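Local coordinates for conjugal transfer protein TRWB (Escherichia coli, PDB 1E9R), which probably acts as a hexameric, ring-shaped P-loop ATPase that couples the DNA-processing and transport machineries during bacterial conjugation, at residues T268-L273 with R305-R310. Residues are numbered along the deposited sequence; the frame is centred on the assembly and turned at random.
Sequences TSILSL and RKAGLR
Ile270 of 268-273 and Ala307 of 305-310 bring the two backbones closest, with 6.2 Å from Ile270 CA to Ala307 CA. Segment 268-273 takes in the last residues of helix 252-269 and stays coiled in tight turns, Leu273 N bonding to Ile270 O, while 305-310 makes a short helix-like turn, swings through Gly308 at a positive phi of 82° and sets off as strand 309-315. No hydrogen bond joins the two segments; their side chains meet through apolar atoms. The methyl CB of Ala307 also lies against Ile270 O at 3.6 Å and faces Ile270 CB at 4.2 Å. Deeper in, the chain of Ile270 meets that of Leu309 at about a right angle, its end methyl CD1 pressing on Leu309 CG at 3.4 Å. CG1 of Ile270 lies between the backbone N and the carbonyl carbon (chi1 64°), and the extended chi2 of 162° then sends CD1 to Leu309. In this P-loop NTPase fold the contact joins the chain around the end of helix 252-269 to the turn leading into strand 309-315, which lies between the parallel strands 56-59 and 281-285, an example of how a few apolar side chains can join such elements without a backbone bond. Leu309 also touches Leu283. Within 305-310, Arg310 folds back so that NH1 bonds to Gly308 O at 3.1 Å, the donor standing above the carbonyl plane; its NE forms a salt bridge with Glu52. In 268-273, Ser272 OG hydrogen-bonds Asp250 of a neighbouring subunit.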
loop_
_atom_site.group_PDB
_atom_site.type_symbol
_atom_site.label_atom_id
_atom_site.label_comp_id
_atom_site.label_asym_id
_atom_site.label_seq_id
_atom_site.Cartn_x
_atom_site.Cartn_y
_atom_site.Cartn_z
ATOM N N THR B 268 3.599 13.628 30.852
ATOM C CA THR B 268 2.520 12.990 31.614
ATOM C C THR B 268 2.306 13.669 32.942
ATOM O O THR B 268 1.178 13.825 33.403
ATOM C CB THR B 268 2.805 11.531 31.988
ATOM O OG1 THR B 268 3.613 10.919 30.991
ATOM C CG2 THR B 268 1.504 10.769 32.109
ATOM N N SER B 269 3.413 14.038 33.567
ATOM C CA SER B 269 3.381 14.650 34.883
ATOM C C SER B 269 2.657 15.984 35.000
ATOM O O SER B 269 1.962 16.208 35.988
ATOM C CB SER B 269 4.806 14.765 35.425
ATOM O OG SER B 269 5.340 13.472 35.655
ATOM N N ILE B 270 2.803 16.866 34.012
ATOM C CA ILE B 270 2.130 18.160 34.088
ATOM C C ILE B 270 0.614 18.003 34.174
ATOM O O ILE B 270 -0.074 18.865 34.711
ATOM C CB ILE B 270 2.434 19.035 32.879
ATOM C CG1 ILE B 270 1.879 18.365 31.630
ATOM C CG2 ILE B 270 3.936 19.285 32.770
ATOM C CD1 ILE B 270 1.733 19.298 30.471
ATOM N N LEU B 271 0.100 16.900 33.643
ATOM C CA LEU B 271 -1.330 16.626 33.658
ATOM C C LEU B 271 -1.805 16.318 35.063
ATOM O O LEU B 271 -3.010 16.251 35.324
ATOM C CB LEU B 271 -1.639 15.437 32.753
ATOM C CG LEU B 271 -2.065 15.689 31.311
ATOM C CD1 LEU B 271 -1.240 16.780 30.691
ATOM C CD2 LEU B 271 -1.940 14.389 30.541
ATOM N N SER B 272 -0.850 16.120 35.963
ATOM C CA SER B 272 -1.159 15.805 37.352
ATOM C C SER B 272 -0.921 16.996 38.269
ATOM O O SER B 272 -1.259 16.946 39.450
ATOM C CB SER B 272 -0.314 14.619 37.835
ATOM O OG SER B 272 -0.813 13.387 37.353
ATOM N N LEU B 273 -0.335 18.060 37.727
ATOM C CA LEU B 273 -0.052 19.255 38.517
ATOM C C LEU B 273 -1.320 19.930 39.007
ATOM O O LEU B 273 -2.315 20.003 38.283
ATOM C CB LEU B 273 0.751 20.270 37.703
ATOM C CG LEU B 273 2.196 19.899 37.397
ATOM C CD1 LEU B 273 2.827 20.987 36.573
ATOM C CD2 LEU B 273 2.957 19.706 38.686
ATOM N N ARG B 305 -2.958 23.103 28.584
ATOM C CA ARG B 305 -3.134 24.554 28.718
ATOM C C ARG B 305 -3.419 24.974 30.159
ATOM O O ARG B 305 -2.978 26.041 30.599
ATOM C CB ARG B 305 -4.265 25.051 27.810
ATOM C CG ARG B 305 -4.808 26.423 28.208
ATOM C CD ARG B 305 -6.022 26.809 27.387
ATOM N NE ARG B 305 -5.629 27.457 26.141
ATOM C CZ ARG B 305 -5.026 28.644 26.078
ATOM N NH1 ARG B 305 -4.764 29.312 27.199
ATOM N NH2 ARG B 305 -4.695 29.170 24.898
ATOM N N LYS B 306 -4.162 24.141 30.882
ATOM C CA LYS B 306 -4.493 24.432 32.269
ATOM C C LYS B 306 -3.228 24.400 33.119
ATOM O O LYS B 306 -3.136 25.072 34.145
ATOM C CB LYS B 306 -5.501 23.410 32.792
ATOM C CG LYS B 306 -6.873 23.983 33.156
ATOM C CD LYS B 306 -7.520 24.747 31.996
ATOM C CE LYS B 306 -9.010 24.984 32.248
ATOM N NZ LYS B 306 -9.289 25.637 33.563
ATOM N N ALA B 307 -2.247 23.613 32.689
ATOM C CA ALA B 307 -0.992 23.512 33.420
ATOM C C ALA B 307 -0.033 24.601 32.973
ATOM O O ALA B 307 0.982 24.829 33.616
ATOM C CB ALA B 307 -0.358 22.150 33.207
ATOM N N GLY B 308 -0.355 25.273 31.870
ATOM C CA GLY B 308 0.497 26.344 31.383
ATOM C C GLY B 308 1.666 25.832 30.577
ATOM O O GLY B 308 2.727 26.449 30.554
ATOM N N LEU B 309 1.460 24.701 29.911
ATOM C CA LEU B 309 2.495 24.074 29.093
ATOM C C LEU B 309 2.595 24.754 27.741
ATOM O O LEU B 309 1.589 24.936 27.042
ATOM C CB LEU B 309 2.179 22.590 28.888
ATOM C CG LEU B 309 3.281 21.582 28.530
ATOM C CD1 LEU B 309 2.920 20.901 27.217
ATOM C CD2 LEU B 309 4.644 22.258 28.459
ATOM N N ARG B 310 3.824 25.126 27.393
ATOM C CA ARG B 310 4.131 25.794 26.139
ATOM C C ARG B 310 5.255 25.004 25.506
ATOM O O ARG B 310 6.374 24.997 26.021
ATOM C CB ARG B 310 4.595 27.225 26.401
ATOM C CG ARG B 310 3.550 28.082 27.085
ATOM C CD ARG B 310 4.202 29.177 27.910
ATOM N NE ARG B 310 3.314 30.320 28.113
ATOM C CZ ARG B 310 2.180 30.290 28.803
ATOM N NH1 ARG B 310 1.773 29.164 29.385
ATOM N NH2 ARG B 310 1.455 31.400 28.915
#